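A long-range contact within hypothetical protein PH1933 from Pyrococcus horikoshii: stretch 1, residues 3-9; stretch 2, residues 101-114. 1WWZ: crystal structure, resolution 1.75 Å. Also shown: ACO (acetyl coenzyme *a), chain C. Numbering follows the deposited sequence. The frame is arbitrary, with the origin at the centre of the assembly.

Stretch 1, residues 3-9: EIKIEKL
Stretch 2 (101-114) GIGRKLLITCLDFL

The most unusual feature of this contact is a lysine amine set against an aromatic ring: Lys-8 NZ lies 3.6 Å from Phe-113 CE1, oblique to the ring, in a contact that is otherwise mostly apolar. The two stretches, whose touching residues are at least 98 apart in sequence, share no hydrogen bond; the closest atom pairs of the contact are all between side chains, and it buries 379 Å², both sides summed. The helix has its backbone hydrogen bonds, and its N-terminal end binds acetyl coenzyme A.

Residues 5-8 form a β-strand, with phi/psi running from -104/130 at Lys-5 through -107/126 at Ile-6 and -149/158 at Glu-7 to -75/135 at Lys-8. Residues 102-114 form a regular α-helix, with phi between -58° and -69° and psi mostly near -42°, held by i to i+4 bonds from Lys-105 N to Gly-101 O (3.2 Å) through to Leu-114 N to Cys-110 O (2.9 Å). Strand and helix run in broadly the same direction, their axes crossing at -39° with a closest approach of 9.5 Å. The register is set by Ile-4 CA to Ile-102 CA at 7.4 Å and Ile-6 CA to Leu-106 CA at 7.0 Å, so a two-residue step along the extended chain matches about one turn of helix.

Side chains alternate from Ile-4 (phi/psi -98/110) to Glu-7: Ile-4 and Ile-6 point toward the helix, whereas Lys-5 and Glu-7 point away and make no contact. Ile-4 (chi1 m, chi2 t) places CD1 3.9 Å from Ile-102 CG1 and CG2 3.9 Å from Lys-105 CD. Ile-102 is likewise m, t. Lys-105 (m, t, p, p) thus contributes the aliphatic part of its chain to the packing. Ile-6, with both chi angles m, gives up the most area, 96 Å². Its CD1 lies 3.8 Å from Leu-106 CD2 and 4.2 Å from Lys-105 CB; Ile-6 CG2 approaches Thr-109 OG1 to 3.5 Å. Leu-106 (m, t) starts sideways, but its end comes nearer to the strand. Thr-109 (chi1 m) brings OG1 within 2.8 Å of Lys-105 O, one turn back, so the hydroxyl sits against the helix backbone while also packing on Ile-6.

At the far end, Lys-8 starts sideways, but its nearly extended chain (m, t, t, t) carries the amine to the Phe-113 ring. That amine is also hydrogen-bonded elsewhere in the structure. Phe-113 (chi1 t, chi2 71°) points toward the strand.

Gly-101 occupies the N-cap at phi/psi 85/4, where a CB would be jammed against the preceding carbonyl oxygen. Gly-101 N donates to ACO O1A at 2.6 Å, Gly-103 N to ACO O5A at 2.8 Å and Arg-104 N to ACO O2A at 2.8 Å, so backbone amides at the start of the helix bind the pyrophosphate.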

ATOM      1  N   GLU A   3       0.358  12.616  10.699  1.00 43.42           N
ATOM      2  CA  GLU A   3       0.226  11.804   9.497  1.00 40.91           C
ATOM      3  C   GLU A   3       1.544  11.123   9.174  1.00 38.64           C
ATOM      4  O   GLU A   3       2.616  11.680   9.406  1.00 38.12           O
ATOM      5  CB  GLU A   3      -0.136  12.664   8.288  1.00 41.76           C
ATOM      6  CG  GLU A   3      -1.564  13.134   8.188  1.00 43.32           C
ATOM      7  CD  GLU A   3      -1.800  13.911   6.903  1.00 44.67           C
ATOM      8  OE1 GLU A   3      -1.701  13.303   5.811  1.00 45.03           O
ATOM      9  OE2 GLU A   3      -2.074  15.126   6.985  1.00 45.43           O
ATOM     10  N   ILE A   4       1.458   9.916   8.633  1.00 36.09           N
ATOM     11  CA  ILE A   4       2.648   9.201   8.211  1.00 33.21           C
ATOM     12  C   ILE A   4       2.657   9.493   6.721  1.00 31.62           C
ATOM     13  O   ILE A   4       1.791   9.019   5.989  1.00 30.63           O
ATOM     14  CB  ILE A   4       2.528   7.680   8.428  1.00 32.99           C
ATOM     15  CG1 ILE A   4       2.270   7.389   9.906  1.00 33.77           C
ATOM     16  CG2 ILE A   4       3.811   6.989   7.963  1.00 33.02           C
ATOM     17  CD1 ILE A   4       2.006   5.930  10.207  1.00 33.83           C
ATOM     18  N   LYS A   5       3.612  10.301   6.280  1.00 29.18           N
ATOM     19  CA  LYS A   5       3.698  10.660   4.873  1.00 28.29           C
ATOM     20  C   LYS A   5       4.811   9.899   4.171  1.00 27.09           C
ATOM     21  O   LYS A   5       5.940   9.856   4.652  1.00 25.18           O
ATOM     22  CB  LYS A   5       3.962  12.161   4.726  1.00 29.76           C
ATOM     23  CG  LYS A   5       2.981  13.054   5.469  1.00 33.11           C
ATOM     24  CD  LYS A   5       3.318  14.533   5.283  1.00 35.54           C
ATOM     25  CE  LYS A   5       4.709  14.879   5.817  1.00 37.75           C
ATOM     26  NZ  LYS A   5       4.840  14.654   7.288  1.00 37.31           N
ATOM     27  N   ILE A   6       4.485   9.294   3.036  1.00 26.17           N
ATOM     28  CA  ILE A   6       5.480   8.575   2.257  1.00 25.96           C
ATOM     29  C   ILE A   6       5.777   9.432   1.033  1.00 26.48           C
ATOM     30  O   ILE A   6       4.867   9.820   0.302  1.00 25.48           O
ATOM     31  CB  ILE A   6       4.968   7.194   1.787  1.00 25.25           C
ATOM     32  CG1 ILE A   6       4.510   6.358   2.987  1.00 25.58           C
ATOM     33  CG2 ILE A   6       6.074   6.469   1.031  1.00 24.11           C
ATOM     34  CD1 ILE A   6       5.599   6.070   4.002  1.00 25.18           C
ATOM     35  N   GLU A   7       7.049   9.739   0.813  1.00 26.84           N
ATOM     36  CA  GLU A   7       7.427  10.556  -0.334  1.00 28.06           C
ATOM     37  C   GLU A   7       8.807  10.215  -0.869  1.00 27.44           C
ATOM     38  O   GLU A   7       9.635   9.643  -0.165  1.00 25.61           O
ATOM     39  CB  GLU A   7       7.368  12.042   0.039  1.00 30.75           C
ATOM     40  CG  GLU A   7       7.773  12.347   1.475  1.00 34.93           C
ATOM     41  CD  GLU A   7       7.751  13.836   1.788  1.00 38.48           C
ATOM     42  OE1 GLU A   7       8.771  14.515   1.541  1.00 40.01           O
ATOM     43  OE2 GLU A   7       6.706  14.326   2.272  1.00 40.13           O
ATOM     44  N   LYS A   8       9.044  10.553  -2.132  1.00 26.85           N
ATOM     45  CA  LYS A   8      10.339  10.305  -2.745  1.00 28.08           C
ATOM     46  C   LYS A   8      11.328  11.319  -2.207  1.00 28.33           C
ATOM     47  O   LYS A   8      11.018  12.505  -2.099  1.00 28.36           O
ATOM     48  CB  LYS A   8      10.267  10.454  -4.265  1.00 29.71           C
ATOM     49  CG  LYS A   8       9.925   9.190  -5.015  1.00 31.99           C
ATOM     50  CD  LYS A   8      10.172   9.377  -6.501  1.00 32.53           C
ATOM     51  CE  LYS A   8       9.903   8.108  -7.277  1.00 32.41           C
ATOM     52  NZ  LYS A   8      10.253   8.273  -8.711  1.00 32.02           N
ATOM     53  N   LEU A   9      12.515  10.851  -1.850  1.00 27.35           N
ATOM     54  CA  LEU A   9      13.545  11.745  -1.355  1.00 27.33           C
ATOM     55  C   LEU A   9      14.017  12.550  -2.563  1.00 27.64           C
ATOM     56  O   LEU A   9      14.613  11.995  -3.482  1.00 27.56           O
ATOM     57  CB  LEU A   9      14.706  10.940  -0.777  1.00 25.87           C
ATOM     58  CG  LEU A   9      15.862  11.754  -0.198  1.00 25.82           C
ATOM     59  CD1 LEU A   9      15.343  12.656   0.912  1.00 25.27           C
ATOM     60  CD2 LEU A   9      16.937  10.809   0.321  1.00 24.11           C
ATOM     61  N   GLY A 101       3.201  -0.061  11.688  1.00 23.89           N
ATOM     62  CA  GLY A 101       2.729  -0.106  10.314  1.00 22.60           C
ATOM     63  C   GLY A 101       3.470   0.769   9.317  1.00 21.71           C
ATOM     64  O   GLY A 101       3.087   0.842   8.152  1.00 20.83           O
ATOM     65  N   ILE A 102       4.532   1.432   9.756  1.00 21.07           N
ATOM     66  CA  ILE A 102       5.283   2.292   8.849  1.00 19.69           C
ATOM     67  C   ILE A 102       6.017   1.464   7.795  1.00 18.84           C
ATOM     68  O   ILE A 102       6.000   1.806   6.612  1.00 16.73           O
ATOM     69  CB  ILE A 102       6.285   3.173   9.621  1.00 21.21           C
ATOM     70  CG1 ILE A 102       5.516   4.162  10.502  1.00 21.46           C
ATOM     71  CG2 ILE A 102       7.182   3.925   8.648  1.00 21.12           C
ATOM     72  CD1 ILE A 102       6.389   4.988  11.422  1.00 22.58           C
ATOM     73  N   GLY A 103       6.648   0.373   8.223  1.00 17.58           N
ATOM     74  CA  GLY A 103       7.360  -0.482   7.287  1.00 17.71           C
ATOM     75  C   GLY A 103       6.422  -1.008   6.220  1.00 16.84           C
ATOM     76  O   GLY A 103       6.756  -1.045   5.035  1.00 14.87           O
ATOM     77  N   ARG A 104       5.228  -1.414   6.648  1.00 17.20           N
ATOM     78  CA  ARG A 104       4.226  -1.927   5.730  1.00 17.33           C
ATOM     79  C   ARG A 104       3.915  -0.885   4.658  1.00 16.45           C
ATOM     80  O   ARG A 104       3.819  -1.213   3.480  1.00 16.67           O
ATOM     81  CB  ARG A 104       2.950  -2.280   6.502  1.00 19.45           C
ATOM     82  CG  ARG A 104       1.846  -2.896   5.666  1.00 21.82           C
ATOM     83  CD  ARG A 104       0.580  -3.062   6.502  1.00 22.95           C
ATOM     84  NE  ARG A 104       0.747  -4.009   7.602  1.00 25.81           N
ATOM     85  CZ  ARG A 104       0.745  -5.331   7.461  1.00 25.74           C
ATOM     86  NH1 ARG A 104       0.585  -5.876   6.262  1.00 27.49           N
ATOM     87  NH2 ARG A 104       0.892  -6.111   8.521  1.00 29.31           N
ATOM     88  N   LYS A 105       3.758   0.373   5.067  1.00 16.17           N
ATOM     89  CA  LYS A 105       3.453   1.442   4.116  1.00 17.20           C
ATOM     90  C   LYS A 105       4.579   1.631   3.109  1.00 17.13           C
ATOM     91  O   LYS A 105       4.340   1.826   1.913  1.00 16.44           O
ATOM     92  CB  LYS A 105       3.199   2.759   4.847  1.00 17.78           C
ATOM     93  CG  LYS A 105       2.004   2.723   5.790  1.00 22.44           C
ATOM     94  CD  LYS A 105       1.783   4.076   6.452  1.00 25.70           C
ATOM     95  CE  LYS A 105       1.306   5.116   5.451  1.00 26.54           C
ATOM     96  NZ  LYS A 105      -0.028   4.757   4.891  1.00 27.75           N
ATOM     97  N   LEU A 106       5.809   1.567   3.598  1.00 15.46           N
ATOM     98  CA  LEU A 106       6.960   1.721   2.725  1.00 16.07           C
ATOM     99  C   LEU A 106       7.055   0.557   1.746  1.00 15.93           C
ATOM    100  O   LEU A 106       7.363   0.760   0.575  1.00 15.47           O
ATOM    101  CB  LEU A 106       8.245   1.826   3.556  1.00 15.33           C
ATOM    102  CG  LEU A 106       8.494   3.180   4.238  1.00 16.59           C
ATOM    103  CD1 LEU A 106       9.631   3.049   5.234  1.00 15.77           C
ATOM    104  CD2 LEU A 106       8.819   4.244   3.186  1.00 16.87           C
ATOM    105  N   LEU A 107       6.778  -0.661   2.217  1.00 15.23           N
ATOM    106  CA  LEU A 107       6.858  -1.832   1.348  1.00 14.75           C
ATOM    107  C   LEU A 107       5.791  -1.794   0.260  1.00 15.36           C
ATOM    108  O   LEU A 107       6.065  -2.106  -0.901  1.00 15.62           O
ATOM    109  CB  LEU A 107       6.749  -3.121   2.172  1.00 15.74           C
ATOM    110  CG  LEU A 107       6.980  -4.449   1.436  1.00 17.51           C
ATOM    111  CD1 LEU A 107       8.309  -4.412   0.680  1.00 17.02           C
ATOM    112  CD2 LEU A 107       6.974  -5.591   2.444  1.00 17.67           C
ATOM    113  N   ILE A 108       4.574  -1.409   0.630  1.00 13.74           N
ATOM    114  CA  ILE A 108       3.489  -1.307  -0.338  1.00 14.52           C
ATOM    115  C   ILE A 108       3.859  -0.262  -1.396  1.00 13.96           C
ATOM    116  O   ILE A 108       3.639  -0.465  -2.589  1.00 14.52           O
ATOM    117  CB  ILE A 108       2.166  -0.912   0.360  1.00 14.19           C
ATOM    118  CG1 ILE A 108       1.670  -2.097   1.199  1.00 14.62           C
ATOM    119  CG2 ILE A 108       1.121  -0.491  -0.673  1.00 14.28           C
ATOM    120  CD1 ILE A 108       0.448  -1.790   2.064  1.00 16.20           C
ATOM    121  N   THR A 109       4.434   0.850  -0.948  1.00 14.35           N
ATOM    122  CA  THR A 109       4.856   1.911  -1.853  1.00 16.00           C
ATOM    123  C   THR A 109       5.902   1.352  -2.812  1.00 15.65           C
ATOM    124  O   THR A 109       5.873   1.625  -4.014  1.00 16.04           O
ATOM    125  CB  THR A 109       5.467   3.090  -1.073  1.00 16.62           C
ATOM    126  OG1 THR A 109       4.465   3.663  -0.225  1.00 17.43           O
ATOM    127  CG2 THR A 109       5.986   4.162  -2.026  1.00 18.11           C
ATOM    128  N   CYS A 110       6.826   0.571  -2.265  1.00 14.31           N
ATOM    129  CA  CYS A 110       7.881  -0.046  -3.060  1.00 16.43           C
ATOM    130  C   CYS A 110       7.317  -0.999  -4.112  1.00 16.42           C
ATOM    131  O   CYS A 110       7.729  -0.974  -5.274  1.00 17.04           O
ATOM    132  CB  CYS A 110       8.843  -0.812  -2.149  1.00 16.69           C
ATOM    133  SG  CYS A 110      10.009  -1.877  -3.037  1.00 18.31           S
ATOM    134  N   LEU A 111       6.374  -1.844  -3.705  1.00 16.98           N
ATOM    135  CA  LEU A 111       5.779  -2.800  -4.630  1.00 18.63           C
ATOM    136  C   LEU A 111       5.034  -2.099  -5.759  1.00 19.30           C
ATOM    137  O   LEU A 111       5.098  -2.531  -6.911  1.00 19.00           O
ATOM    138  CB  LEU A 111       4.840  -3.756  -3.885  1.00 19.92           C
ATOM    139  CG  LEU A 111       5.522  -4.686  -2.875  1.00 22.98           C
ATOM    140  CD1 LEU A 111       4.531  -5.725  -2.377  1.00 23.18           C
ATOM    141  CD2 LEU A 111       6.701  -5.379  -3.527  1.00 24.21           C
ATOM    142  N   ASP A 112       4.339  -1.015  -5.425  1.00 18.48           N
ATOM    143  CA  ASP A 112       3.593  -0.247  -6.413  1.00 19.42           C
ATOM    144  C   ASP A 112       4.553   0.444  -7.380  1.00 18.61           C
ATOM    145  O   ASP A 112       4.329   0.460  -8.588  1.00 19.12           O
ATOM    146  CB  ASP A 112       2.720   0.801  -5.717  1.00 20.67           C
ATOM    147  CG  ASP A 112       1.953   1.663  -6.698  1.00 22.58           C
ATOM    148  OD1 ASP A 112       1.012   1.150  -7.336  1.00 23.40           O
ATOM    149  OD2 ASP A 112       2.302   2.853  -6.838  1.00 23.98           O
ATOM    150  N   PHE A 113       5.626   1.017  -6.845  1.00 19.15           N
ATOM    151  CA  PHE A 113       6.616   1.692  -7.679  1.00 18.01           C
ATOM    152  C   PHE A 113       7.294   0.719  -8.648  1.00 18.71           C
ATOM    153  O   PHE A 113       7.288   0.934  -9.859  1.00 19.03           O
ATOM    154  CB  PHE A 113       7.678   2.357  -6.799  1.00 18.43           C
ATOM    155  CG  PHE A 113       8.813   2.971  -7.573  1.00 19.91           C
ATOM    156  CD1 PHE A 113       8.617   4.127  -8.324  1.00 19.68           C
ATOM    157  CD2 PHE A 113      10.078   2.387  -7.561  1.00 19.92           C
ATOM    158  CE1 PHE A 113       9.663   4.692  -9.052  1.00 20.53           C
ATOM    159  CE2 PHE A 113      11.132   2.946  -8.287  1.00 19.95           C
ATOM    160  CZ  PHE A 113      10.924   4.098  -9.032  1.00 19.70           C
ATOM    161  N   LEU A 114       7.874  -0.352  -8.114  1.00 16.58           N
ATOM    162  CA  LEU A 114       8.572  -1.330  -8.942  1.00 17.58           C
ATOM    163  C   LEU A 114       7.657  -2.100  -9.891  1.00 19.36           C
ATOM    164  O   LEU A 114       8.094  -2.551 -10.955  1.00 18.97           O
ATOM    165  CB  LEU A 114       9.345  -2.312  -8.054  1.00 17.28           C
ATOM    166  CG  LEU A 114      10.500  -1.699  -7.254  1.00 16.35           C
ATOM    167  CD1 LEU A 114      11.153  -2.762  -6.365  1.00 16.32           C
ATOM    168  CD2 LEU A 114      11.525  -1.109  -8.218  1.00 15.11           C
TER
HETATM  169  N1A ACO C1001       8.589 -10.351  14.273  1.00 47.04           N
HETATM  170  C2A ACO C1001       7.545 -10.864  13.619  1.00 46.29           C
HETATM  171  N3A ACO C1001       6.872 -10.280  12.584  1.00 46.43           N
HETATM  172  C4A ACO C1001       7.388  -9.021  12.237  1.00 46.35           C
HETATM  173  C5A ACO C1001       8.458  -8.419  12.869  1.00 46.76           C
HETATM  174  C6A ACO C1001       9.087  -9.147  13.961  1.00 46.92           C
HETATM  175  N6A ACO C1001      10.118  -8.643  14.647  1.00 47.41           N
HETATM  176  N7A ACO C1001       8.715  -7.176  12.301  1.00 46.48           N
HETATM  177  C8A ACO C1001       7.821  -7.065  11.357  1.00 46.23           C
HETATM  178  N9A ACO C1001       6.968  -8.159  11.248  1.00 45.20           N
HETATM  179  C1B ACO C1001       5.864  -8.385  10.330  1.00 44.31           C
HETATM  180  C2B ACO C1001       4.476  -8.412  10.993  1.00 44.05           C
HETATM  181  O2B ACO C1001       3.633  -9.240  10.167  1.00 43.93           O
HETATM  182  C3B ACO C1001       4.114  -6.904  11.065  1.00 43.32           C
HETATM  183  O3B ACO C1001       2.675  -6.829  11.070  1.00 44.49           O
HETATM  184  P3B ACO C1001       1.725  -6.787  12.367  1.00 45.57           P
HETATM  185  O7A ACO C1001       1.990  -8.095  13.047  1.00 44.86           O
HETATM  186  O8A ACO C1001       0.371  -6.698  11.841  1.00 46.32           O
HETATM  187  O9A ACO C1001       2.137  -5.606  13.158  1.00 45.29           O
HETATM  188  C4B ACO C1001       4.674  -6.373   9.772  1.00 41.68           C
HETATM  189  O4B ACO C1001       5.693  -7.345   9.402  1.00 43.34           O
HETATM  190  C5B ACO C1001       5.433  -5.068   9.875  1.00 37.98           C
HETATM  191  O5B ACO C1001       4.778  -4.074  10.644  1.00 31.93           O
HETATM  192  P1A ACO C1001       5.374  -2.601  10.646  1.00 27.94           P
HETATM  193  O1A ACO C1001       4.971  -1.967  11.900  1.00 27.26           O
HETATM  194  O2A ACO C1001       4.954  -1.922   9.356  1.00 29.75           O
HETATM  195  O3A ACO C1001       6.971  -2.941  10.801  1.00 29.32           O
HETATM  196  P2A ACO C1001       8.146  -1.937  10.853  1.00 24.55           P
HETATM  197  O4A ACO C1001       8.831  -2.257  12.121  1.00 28.82           O
HETATM  198  O5A ACO C1001       7.576  -0.572  10.689  1.00 23.23           O
HETATM  199  O6A ACO C1001       9.058  -2.255   9.634  1.00 24.11           O
HETATM  200  CBP ACO C1001      11.264  -3.371   9.269  1.00 21.66           C
HETATM  201  CCP ACO C1001       9.773  -3.552   9.420  1.00 22.69           C
HETATM  202  CDP ACO C1001      11.853  -4.785   8.943  1.00 21.28           C
HETATM  203  CEP ACO C1001      11.562  -2.361   8.138  1.00 20.22           C
HETATM  204  CAP ACO C1001      11.822  -2.810  10.634  1.00 19.66           C
HETATM  205  OAP ACO C1001      11.576  -3.763  11.665  1.00 20.02           O
HETATM  206  C9P ACO C1001      13.343  -2.507  10.664  1.00 17.98           C
HETATM  207  O9P ACO C1001      13.779  -1.396  10.394  1.00 16.89           O
HETATM  208  N8P ACO C1001      14.169  -3.551  10.998  1.00 19.22           N
HETATM  209  C7P ACO C1001      15.648  -3.453  11.069  1.00 19.67           C
HETATM  210  C6P ACO C1001      16.338  -3.343   9.695  1.00 22.22           C
HETATM  211  C5P ACO C1001      16.058  -4.531   8.808  1.00 24.16           C
HETATM  212  O5P ACO C1001      16.157  -5.705   9.248  1.00 24.75           O
HETATM  213  N4P ACO C1001      15.717  -4.322   7.546  1.00 25.13           N
HETATM  214  C3P ACO C1001      15.390  -5.185   6.406  1.00 27.64           C
HETATM  215  C2P ACO C1001      16.747  -5.618   5.843  1.00 30.76           C
HETATM  216  S1P ACO C1001      16.404  -6.688   4.342  1.00 34.17           S
HETATM  217  C   ACO C1001      16.590  -5.655   3.227  1.00 35.60           C
HETATM  218  O   ACO C1001      16.907  -4.380   3.321  1.00 37.41           O
HETATM  219  CH3 ACO C1001      16.451  -5.834   1.593  1.00 34.99           C